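Local structure of uncharacterized protein DUF1185 (Bordetella bronchiseptica RB50, 3BYQ) at residues H135-R143 with A185-R193; L31-R39 with L57-L68. The protein is of unknown function but probably takes part in amino-acid metabolism and has a variant of the Bacillus chorismate mutase fold. All coordinates share one frame; numbering follows the deposited sequence. Where two conformers were deposited one is given.

Interaction 1 (H135-R143 with A185-R193); sequences HYIHASYVR and AVSVHDGQR. With EDO (1,2-ethanediol), chain V.
Ala139 and Val186 form the tight end of this contact: Val186 CG2 presses to 3.4 Å from Ala139 CB, closer than carbon atoms usually pack, and the same methyl meets Val142 CG2 at 3.6 Å, the two valine side chains crossing nearly at a right angle. Beside it the turn donates two backbone bonds to the C-terminal tail, Ser140 N to Gly191 O (2.9 Å) and Tyr141 N to Gln192 O (3.0 Å). In this interior a water ties His138 O, Gly191 N and Arg193 OXT together. Asp190 OD1 accepts from the backbone N of both Gln192 and Arg193, the former closing an Asx turn, and so fixes the tail's bend.

The outer side is looser. The Arg193 guanidinium lies over one face of the Tyr141 ring, planes 22° apart, in a cation-pi stack with CZ 4.1 Å from the ring centroid; its chain, extended from CG to NE, carries it there. Its NE and NH2 donate to a 1,2-ethanediol, probably from the crystallisation liquor. A second water joins Tyr141 OH to Gln192 OE1. Gln192 NE2 donates to Asp190 OD2 of its own chain and to Asp190 O of the second subunit, so the tail takes part in the subunit interface. Overall, the C-terminal tail docks on a type I beta turn, Ala139 to Val142, that follows the sheet strand 130-136.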
loop_
_atom_site.group_PDB
_atom_site.type_symbol
_atom_site.label_atom_id
_atom_site.label_comp_id
_atom_site.label_asym_id
_atom_site.label_seq_id
_atom_site.Cartn_x
_atom_site.Cartn_y
_atom_site.Cartn_z
ATOM N N HIS B 135 -4.517 -13.500 -21.841
ATOM C CA HIS B 135 -4.658 -14.827 -22.415
ATOM C C HIS B 135 -4.330 -14.826 -23.900
ATOM O O HIS B 135 -4.058 -13.762 -24.502
ATOM C CB HIS B 135 -5.963 -15.512 -22.054
ATOM C CG HIS B 135 -7.194 -14.895 -22.623
ATOM N ND1 HIS B 135 -8.299 -14.626 -21.842
ATOM C CD2 HIS B 135 -7.552 -14.601 -23.901
ATOM C CE1 HIS B 135 -9.270 -14.159 -22.612
ATOM N NE2 HIS B 135 -8.846 -14.125 -23.863
ATOM N N TYR B 136 -4.283 -16.038 -24.449
ATOM C CA TYR B 136 -3.892 -16.237 -25.872
ATOM C C TYR B 136 -4.865 -15.582 -26.823
ATOM O O TYR B 136 -6.094 -15.769 -26.751
ATOM C CB TYR B 136 -3.774 -17.727 -26.160
ATOM C CG TYR B 136 -3.245 -18.136 -27.508
ATOM C CD1 TYR B 136 -2.051 -17.661 -27.987
ATOM C CD2 TYR B 136 -3.902 -19.100 -28.234
ATOM C CE1 TYR B 136 -1.559 -18.104 -29.209
ATOM C CE2 TYR B 136 -3.425 -19.558 -29.432
ATOM C CZ TYR B 136 -2.244 -19.064 -29.917
ATOM O OH TYR B 136 -1.739 -19.483 -31.131
ATOM N N ILE B 137 -4.290 -14.903 -27.813
ATOM C CA ILE B 137 -5.100 -14.067 -28.726
ATOM C C ILE B 137 -5.965 -14.866 -29.697
ATOM O O ILE B 137 -6.926 -14.322 -30.241
ATOM C CB ILE B 137 -4.247 -13.035 -29.505
ATOM C CG1 ILE B 137 -3.335 -13.645 -30.543
ATOM C CG2 ILE B 137 -3.464 -12.087 -28.495
ATOM C CD1 ILE B 137 -2.692 -12.551 -31.415
ATOM N N HIS B 138 -5.639 -16.133 -29.905
ATOM C CA HIS B 138 -6.339 -16.929 -30.900
ATOM C C HIS B 138 -7.319 -17.947 -30.350
ATOM O O HIS B 138 -8.135 -18.499 -31.092
ATOM C CB HIS B 138 -5.340 -17.673 -31.776
ATOM C CG HIS B 138 -4.425 -16.769 -32.523
ATOM N ND1 HIS B 138 -4.877 -15.838 -33.433
ATOM C CD2 HIS B 138 -3.077 -16.639 -32.480
ATOM C CE1 HIS B 138 -3.845 -15.183 -33.935
ATOM N NE2 HIS B 138 -2.737 -15.653 -33.380
ATOM N N ALA B 139 -7.223 -18.192 -29.056
ATOM C CA ALA B 139 -8.023 -19.216 -28.401
ATOM C C ALA B 139 -7.840 -19.031 -26.899
ATOM O O ALA B 139 -6.802 -19.350 -26.340
ATOM C CB ALA B 139 -7.586 -20.622 -28.797
ATOM N N SER B 140 -8.870 -18.499 -26.274
ATOM C CA SER B 140 -8.790 -18.103 -24.878
ATOM C C SER B 140 -8.424 -19.246 -23.936
ATOM O O SER B 140 -7.882 -19.008 -22.873
ATOM C CB SER B 140 -10.135 -17.483 -24.427
ATOM O OG SER B 140 -11.152 -18.405 -24.543
ATOM N N TYR B 141 -8.756 -20.478 -24.315
ATOM C CA TYR B 141 -8.514 -21.632 -23.424
ATOM C C TYR B 141 -7.115 -22.204 -23.422
ATOM O O TYR B 141 -6.850 -23.125 -22.671
ATOM C CB TYR B 141 -9.491 -22.771 -23.719
ATOM C CG TYR B 141 -10.905 -22.616 -23.133
ATOM C CD1 TYR B 141 -11.912 -21.974 -23.829
ATOM C CD2 TYR B 141 -11.198 -23.119 -21.880
ATOM C CE1 TYR B 141 -13.171 -21.810 -23.277
ATOM C CE2 TYR B 141 -12.449 -22.990 -21.328
ATOM C CZ TYR B 141 -13.438 -22.341 -22.027
ATOM O OH TYR B 141 -14.671 -22.232 -21.445
ATOM N N VAL B 142 -6.202 -21.675 -24.223
ATOM C CA VAL B 142 -4.805 -22.244 -24.252
ATOM C C VAL B 142 -4.169 -22.014 -22.900
ATOM O O VAL B 142 -3.803 -20.891 -22.536
ATOM C CB VAL B 142 -3.979 -21.707 -25.423
ATOM C CG1 VAL B 142 -2.506 -22.079 -25.291
ATOM C CG2 VAL B 142 -4.595 -22.206 -26.751
ATOM N N ARG B 143 -3.986 -23.117 -22.176
ATOM C CA ARG B 143 -3.647 -23.034 -20.748
ATOM C C ARG B 143 -2.293 -22.453 -20.413
ATOM O O ARG B 143 -2.103 -21.786 -19.382
ATOM C CB ARG B 143 -3.839 -24.403 -20.086
ATOM C CG ARG B 143 -3.782 -24.350 -18.574
ATOM C CD ARG B 143 -4.039 -25.706 -18.022
ATOM N NE ARG B 143 -5.436 -26.089 -18.189
ATOM C CZ ARG B 143 -5.924 -27.287 -17.916
ATOM N NH1 ARG B 143 -5.112 -28.245 -17.552
ATOM N NH2 ARG B 143 -7.216 -27.537 -18.050
ATOM N N ALA B 185 -3.286 -27.546 -30.689
ATOM C CA ALA B 185 -4.576 -28.222 -30.554
ATOM C C ALA B 185 -5.755 -27.336 -30.881
ATOM O O ALA B 185 -6.854 -27.824 -31.018
ATOM C CB ALA B 185 -4.748 -28.796 -29.138
ATOM N N VAL B 186 -5.520 -26.050 -31.047
ATOM C CA VAL B 186 -6.625 -25.132 -31.384
ATOM C C VAL B 186 -7.221 -25.586 -32.727
ATOM O O VAL B 186 -6.523 -25.659 -33.751
ATOM C CB VAL B 186 -6.176 -23.671 -31.425
ATOM C CG1 VAL B 186 -7.275 -22.753 -32.052
ATOM C CG2 VAL B 186 -5.767 -23.182 -30.037
ATOM N N SER B 187 -8.518 -25.856 -32.701
ATOM C CA SER B 187 -9.198 -26.403 -33.882
ATOM C C SER B 187 -10.540 -25.825 -34.227
ATOM O O SER B 187 -10.994 -25.988 -35.359
ATOM C CB SER B 187 -9.306 -27.913 -33.741
ATOM O OG SER B 187 -10.191 -28.260 -32.699
ATOM N N VAL B 188 -11.199 -25.171 -33.290
ATOM C CA VAL B 188 -12.512 -24.591 -33.555
ATOM C C VAL B 188 -12.361 -23.229 -34.184
ATOM O O VAL B 188 -13.097 -22.862 -35.119
ATOM C CB VAL B 188 -13.388 -24.520 -32.289
ATOM C CG1 VAL B 188 -14.768 -23.958 -32.626
ATOM C CG2 VAL B 188 -13.481 -25.891 -31.652
ATOM N N HIS B 189 -11.382 -22.495 -33.690
ATOM C CA HIS B 189 -11.071 -21.137 -34.160
ATOM C C HIS B 189 -12.227 -20.168 -33.995
ATOM O O HIS B 189 -12.507 -19.350 -34.867
ATOM C CB HIS B 189 -10.557 -21.145 -35.611
ATOM C CG HIS B 189 -9.349 -21.995 -35.793
ATOM N ND1 HIS B 189 -8.079 -21.524 -35.553
ATOM C CD2 HIS B 189 -9.212 -23.286 -36.158
ATOM C CE1 HIS B 189 -7.208 -22.489 -35.784
ATOM N NE2 HIS B 189 -7.871 -23.574 -36.135
ATOM N N ASP B 190 -12.900 -20.314 -32.862
ATOM C CA ASP B 190 -14.028 -19.473 -32.470
ATOM C C ASP B 190 -13.590 -18.393 -31.498
ATOM O O ASP B 190 -14.362 -17.521 -31.118
ATOM C CB ASP B 190 -15.167 -20.299 -31.847
ATOM C CG ASP B 190 -14.767 -21.027 -30.580
ATOM O OD1 ASP B 190 -13.566 -21.189 -30.340
ATOM O OD2 ASP B 190 -15.662 -21.455 -29.797
ATOM N N GLY B 191 -12.328 -18.467 -31.113
ATOM C CA GLY B 191 -11.752 -17.549 -30.163
ATOM C C GLY B 191 -11.605 -18.196 -28.800
ATOM O O GLY B 191 -11.116 -17.572 -27.862
ATOM N N GLN B 192 -12.123 -19.415 -28.670
ATOM C CA GLN B 192 -12.039 -20.192 -27.422
ATOM C C GLN B 192 -11.115 -21.396 -27.519
ATOM O O GLN B 192 -10.169 -21.549 -26.732
ATOM C CB GLN B 192 -13.436 -20.673 -26.996
ATOM C CG GLN B 192 -14.321 -19.531 -26.699
ATOM C CD GLN B 192 -15.647 -19.942 -26.179
ATOM O OE1 GLN B 192 -15.954 -19.670 -25.020
ATOM N NE2 GLN B 192 -16.442 -20.649 -27.004
ATOM N N ARG B 193 -11.389 -22.226 -28.520
ATOM C CA ARG B 193 -10.698 -23.509 -28.680
ATOM C C ARG B 193 -10.423 -23.826 -30.130
ATOM O O ARG B 193 -10.198 -25.016 -30.429
ATOM C CB ARG B 193 -11.581 -24.653 -28.117
ATOM C CG ARG B 193 -12.117 -24.458 -26.701
ATOM C CD ARG B 193 -13.092 -25.578 -26.332
ATOM N NE ARG B 193 -13.686 -25.364 -25.009
ATOM C CZ ARG B 193 -14.818 -24.705 -24.770
ATOM N NH1 ARG B 193 -15.473 -24.099 -25.735
ATOM N NH2 ARG B 193 -15.252 -24.588 -23.524
ATOM O OXT ARG B 193 -10.472 -22.925 -31.003
HETATM C C1 EDO V . -13.514 -26.781 -20.381
HETATM O O1 EDO V . -14.627 -26.310 -21.143
HETATM C C2 EDO V . -12.227 -26.659 -21.152
HETATM O O2 EDO V . -12.487 -26.772 -22.550
HETATM O O HOH W 1 -10.187 -20.237 -31.219
HETATM O O HOH W 2 -16.534 -21.548 -23.050
#

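Interaction 2 (L31-R39 with L57-L68). With EDO (1,2-ethanediol), chain Q.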
loop_
_atom_site.group_PDB
_atom_site.type_symbol
_atom_site.label_atom_id
_atom_site.label_comp_id
_atom_site.label_asym_id
_atom_site.label_seq_id
_atom_site.Cartn_x
_atom_site.Cartn_y
_atom_site.Cartn_z
ATOM N N LEU B 31 6.153 -9.101 -21.618
ATOM C CA LEU B 31 4.782 -8.561 -21.441
ATOM C C LEU B 31 4.932 -7.048 -21.400
ATOM O O LEU B 31 5.781 -6.534 -20.689
ATOM C CB LEU B 31 4.146 -9.053 -20.138
ATOM C CG LEU B 31 3.869 -10.557 -20.016
ATOM C CD1 LEU B 31 3.352 -10.906 -18.635
ATOM C CD2 LEU B 31 2.918 -11.072 -21.077
ATOM N N ALA B 32 4.063 -6.339 -22.111
ATOM C CA ALA B 32 4.189 -4.873 -22.203
ATOM C C ALA B 32 2.854 -4.213 -22.023
ATOM O O ALA B 32 1.822 -4.757 -22.453
ATOM C CB ALA B 32 4.812 -4.473 -23.558
ATOM N N ALA B 33 2.867 -3.044 -21.376
ATOM C CA ALA B 33 1.612 -2.301 -21.145
ATOM C C ALA B 33 1.843 -0.872 -21.596
ATOM O O ALA B 33 2.901 -0.321 -21.374
ATOM C CB ALA B 33 1.218 -2.334 -19.675
ATOM N N SER B 34 0.839 -0.335 -22.283
ATOM C CA SER B 34 0.830 1.053 -22.720
ATOM C C SER B 34 -0.382 1.676 -22.058
ATOM O O SER B 34 -1.493 1.218 -22.264
ATOM C CB SER B 34 0.716 1.166 -24.245
ATOM O OG SER B 34 0.794 2.531 -24.700
ATOM N N CYS B 35 -0.127 2.726 -21.278
ATOM C CA CYS B 35 -1.153 3.441 -20.515
ATOM C C CYS B 35 -1.179 4.921 -20.870
ATOM O O CYS B 35 -0.129 5.551 -21.161
ATOM C CB CYS B 35 -0.835 3.370 -19.027
ATOM S SG CYS B 35 -0.600 1.656 -18.363
ATOM N N ALA B 36 -2.386 5.469 -20.810
ATOM C CA ALA B 36 -2.622 6.899 -20.983
ATOM C C ALA B 36 -3.560 7.390 -19.878
ATOM O O ALA B 36 -4.603 6.759 -19.601
ATOM C CB ALA B 36 -3.244 7.213 -22.348
ATOM N N VAL B 37 -3.176 8.542 -19.320
ATOM C CA VAL B 37 -3.931 9.240 -18.287
ATOM C C VAL B 37 -4.599 10.412 -18.958
ATOM O O VAL B 37 -3.936 11.254 -19.537
ATOM C CB VAL B 37 -3.042 9.730 -17.146
ATOM C CG1 VAL B 37 -3.864 10.486 -16.127
ATOM C CG2 VAL B 37 -2.305 8.553 -16.485
ATOM N N ILE B 38 -5.928 10.400 -18.924
ATOM C CA ILE B 38 -6.739 11.438 -19.550
ATOM C C ILE B 38 -7.700 12.093 -18.574
ATOM O O ILE B 38 -7.992 11.564 -17.544
ATOM C CB ILE B 38 -7.499 10.938 -20.790
ATOM C CG1 ILE B 38 -8.742 10.093 -20.435
ATOM C CG2 ILE B 38 -6.551 10.162 -21.738
ATOM C CD1 ILE B 38 -9.722 9.845 -21.641
ATOM N N ARG B 39 -8.109 13.312 -18.895
ATOM C CA ARG B 39 -9.106 14.000 -18.088
ATOM C C ARG B 39 -10.420 13.268 -18.255
ATOM O O ARG B 39 -10.757 12.802 -19.347
ATOM C CB ARG B 39 -9.260 15.451 -18.554
ATOM C CG ARG B 39 -10.219 16.253 -17.702
ATOM C CD ARG B 39 -10.199 17.723 -18.086
ATOM N NE ARG B 39 -10.680 17.925 -19.440
ATOM C CZ ARG B 39 -11.966 17.978 -19.796
ATOM N NH1 ARG B 39 -12.913 17.785 -18.901
ATOM N NH2 ARG B 39 -12.281 18.181 -21.079
ATOM N N LEU B 57 -12.910 7.352 -27.986
ATOM C CA LEU B 57 -11.837 6.600 -27.330
ATOM C C LEU B 57 -11.241 5.506 -28.197
ATOM O O LEU B 57 -10.142 5.042 -27.936
ATOM C CB LEU B 57 -12.298 6.041 -25.979
ATOM C CG LEU B 57 -12.379 7.090 -24.861
ATOM C CD1 LEU B 57 -13.264 6.546 -23.704
ATOM C CD2 LEU B 57 -10.974 7.529 -24.389
ATOM N N ARG B 58 -11.941 5.121 -29.254
ATOM C CA ARG B 58 -11.384 4.107 -30.146
ATOM C C ARG B 58 -10.026 4.565 -30.674
ATOM O O ARG B 58 -9.122 3.758 -30.799
ATOM C CB ARG B 58 -12.350 3.787 -31.287
ATOM C CG ARG B 58 -12.026 2.529 -32.070
ATOM C CD ARG B 58 -12.513 1.268 -31.369
ATOM N NE ARG B 58 -13.969 1.233 -31.280
ATOM C CZ ARG B 58 -14.775 0.929 -32.297
ATOM N NH1 ARG B 58 -14.296 0.531 -33.462
ATOM N NH2 ARG B 58 -16.082 0.955 -32.122
ATOM N N SER B 59 -9.895 5.869 -30.922
ATOM C CA SER B 59 -8.628 6.432 -31.436
ATOM C C SER B 59 -7.493 6.295 -30.423
ATOM O O SER B 59 -6.334 6.130 -30.792
ATOM C CB SER B 59 -8.767 7.895 -31.866
ATOM O OG SER B 59 -9.159 8.715 -30.788
ATOM N N LEU B 60 -7.836 6.397 -29.160
ATOM C CA LEU B 60 -6.857 6.209 -28.075
ATOM C C LEU B 60 -6.423 4.738 -28.067
ATOM O O LEU B 60 -5.255 4.431 -27.890
ATOM C CB LEU B 60 -7.461 6.585 -26.729
ATOM C CG LEU B 60 -6.489 6.523 -25.548
ATOM C CD1 LEU B 60 -5.349 7.543 -25.733
ATOM C CD2 LEU B 60 -7.232 6.750 -24.205
ATOM N N GLY B 61 -7.400 3.840 -28.222
ATOM C CA GLY B 61 -7.132 2.396 -28.327
ATOM C C GLY B 61 -6.127 2.140 -29.440
ATOM O O GLY B 61 -5.130 1.412 -29.281
ATOM N N THR B 62 -6.373 2.755 -30.592
ATOM C CA THR B 62 -5.481 2.566 -31.757
ATOM C C THR B 62 -4.072 3.073 -31.474
ATOM O O THR B 62 -3.092 2.419 -31.776
ATOM C CB THR B 62 -6.071 3.226 -33.015
ATOM O OG1 THR B 62 -7.356 2.641 -33.255
ATOM C CG2 THR B 62 -5.152 3.034 -34.229
ATOM N N LEU B 63 -3.996 4.220 -30.843
ATOM C CA LEU B 63 -2.710 4.810 -30.514
ATOM C C LEU B 63 -1.858 3.866 -29.647
ATOM O O LEU B 63 -0.662 3.605 -29.907
ATOM C CB LEU B 63 -2.941 6.132 -29.756
ATOM C CG LEU B 63 -1.667 6.897 -29.376
ATOM C CD1 LEU B 63 -0.953 7.512 -30.616
ATOM C CD2 LEU B 63 -1.999 7.932 -28.297
ATOM N N LEU B 64 -2.473 3.377 -28.587
ATOM C CA LEU B 64 -1.769 2.525 -27.599
ATOM C C LEU B 64 -1.436 1.167 -28.183
ATOM O O LEU B 64 -0.351 0.623 -27.957
ATOM C CB LEU B 64 -2.595 2.367 -26.313
ATOM C CG LEU B 64 -2.967 3.687 -25.605
ATOM C CD1 LEU B 64 -3.685 3.413 -24.259
ATOM C CD2 LEU B 64 -1.823 4.605 -25.392
ATOM N N ALA B 65 -2.369 0.624 -28.952
ATOM C CA ALA B 65 -2.158 -0.704 -29.544
ATOM C C ALA B 65 -1.019 -0.623 -30.541
ATOM O O ALA B 65 -0.192 -1.499 -30.615
ATOM C CB ALA B 65 -3.465 -1.257 -30.214
ATOM N N THR B 66 -1.003 0.441 -31.319
ATOM C CA THR B 66 0.077 0.650 -32.320
ATOM C C THR B 66 1.435 0.748 -31.651
ATOM O O THR B 66 2.420 0.169 -32.105
ATOM C CB THR B 66 -0.202 1.882 -33.207
ATOM O OG1 THR B 66 -1.463 1.675 -33.873
ATOM C CG2 THR B 66 0.873 2.075 -34.234
ATOM N N GLU B 67 1.470 1.431 -30.521
ATOM C CA GLU B 67 2.717 1.578 -29.789
ATOM C C GLU B 67 3.244 0.232 -29.322
ATOM O O GLU B 67 4.443 -0.042 -29.354
ATOM C CB GLU B 67 2.530 2.479 -28.581
ATOM C CG GLU B 67 3.780 2.678 -27.805
ATOM C CD GLU B 67 3.610 3.603 -26.598
ATOM O OE1 GLU B 67 2.497 3.641 -26.004
ATOM O OE2 GLU B 67 4.609 4.275 -26.252
ATOM N N LEU B 68 2.325 -0.610 -28.871
ATOM C CA LEU B 68 2.689 -1.939 -28.355
ATOM C C LEU B 68 3.228 -2.826 -29.472
ATOM O O LEU B 68 4.252 -3.492 -29.313
ATOM C CB LEU B 68 1.522 -2.589 -27.637
ATOM C CG LEU B 68 1.183 -2.076 -26.227
ATOM C CD1 LEU B 68 -0.184 -2.625 -25.722
ATOM C CD2 LEU B 68 2.335 -2.418 -25.256
HETATM C C1 EDO Q . -10.414 1.273 -35.131
HETATM O O1 EDO Q . -10.999 2.569 -35.316
HETATM C C2 EDO Q . -11.423 0.189 -35.475
HETATM O O2 EDO Q . -11.708 -0.623 -34.333
#
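Leu57 opens the helical side of the contact, where its CD2 methyl meets Ile38 CD1 at 3.8 Å, the two side chains passing at a slant. Leu57 also touches Ala101 of helix 98-109, so this end of the helix is packed between strand and neighbouring helix. Arg58 does not touch the strand; it donates through NH1 to a 1,2-ethanediol, probably from the crystallisation liquor, and forms a salt bridge through NH2 with Glu100. One turn on from Leu57, Leu60 returns to the strand: CD1 lies 4.0 Å from Ala36 CB, while CD2 approaches Ile38 CG2. Leu64 comes next and spreads its two methyls over the middle of the strand, CD2 reaching Ser34 OG at 3.4 Å and CD1 resting near the carbonyl oxygen of Ser34.

Glu67 then brings the polar element. Its chain is fully extended, with CG anti to the backbone N (chi1 -179°) and CD anti beyond it, which carries OE1 to the hydroxyl of Ser34. Ser34 OG donates to Glu67 OE1 across a very short 2.4 Å, and OE1 is also paired with Arg10 of strand 7-17. Leu68 closes the series, its CG against Ser34 CB at 3.8 Å and CD2 on Ala32 CB at 3.6 Å.

Helix and strand run roughly antiparallel, at 149° with axes 8.2 Å apart at their closest, consistent with the small residues Ala32, Ser34 and Ala36 that the strand turns toward the leucines. Chemically, the contact is a leucine-lined helix face on a sheet with one charged side chain at its margin; the Arg10 salt bridge probably steadies the negative charge of Glu67, with the serine hydroxyl a second, uncertain partner, since so short a distance is doubtful as a measure of strength.

How the interactions relate
Interaction 2 comes first along the chain: strand 29-39 and helix 51-72 have met before interaction 1 joins the turn after strand 130-136 to the C-terminal end. Their centres lie 24 Å apart on opposite sides of the chain's centre, and their nearest atoms stay about 8 Å from each other without touching. Both reach the same mixed sheet, in which strand 161-169 pairs with 29-39 and with 79-86, and 79-86 in turn with 130-136. No other chain of the six-chain assembly touches the two segments of interaction 2, whereas interaction 1 lies at the periphery beside a second subunit; one is part of the subunit's own helix-sheet core, the other takes part in the contact between subunits.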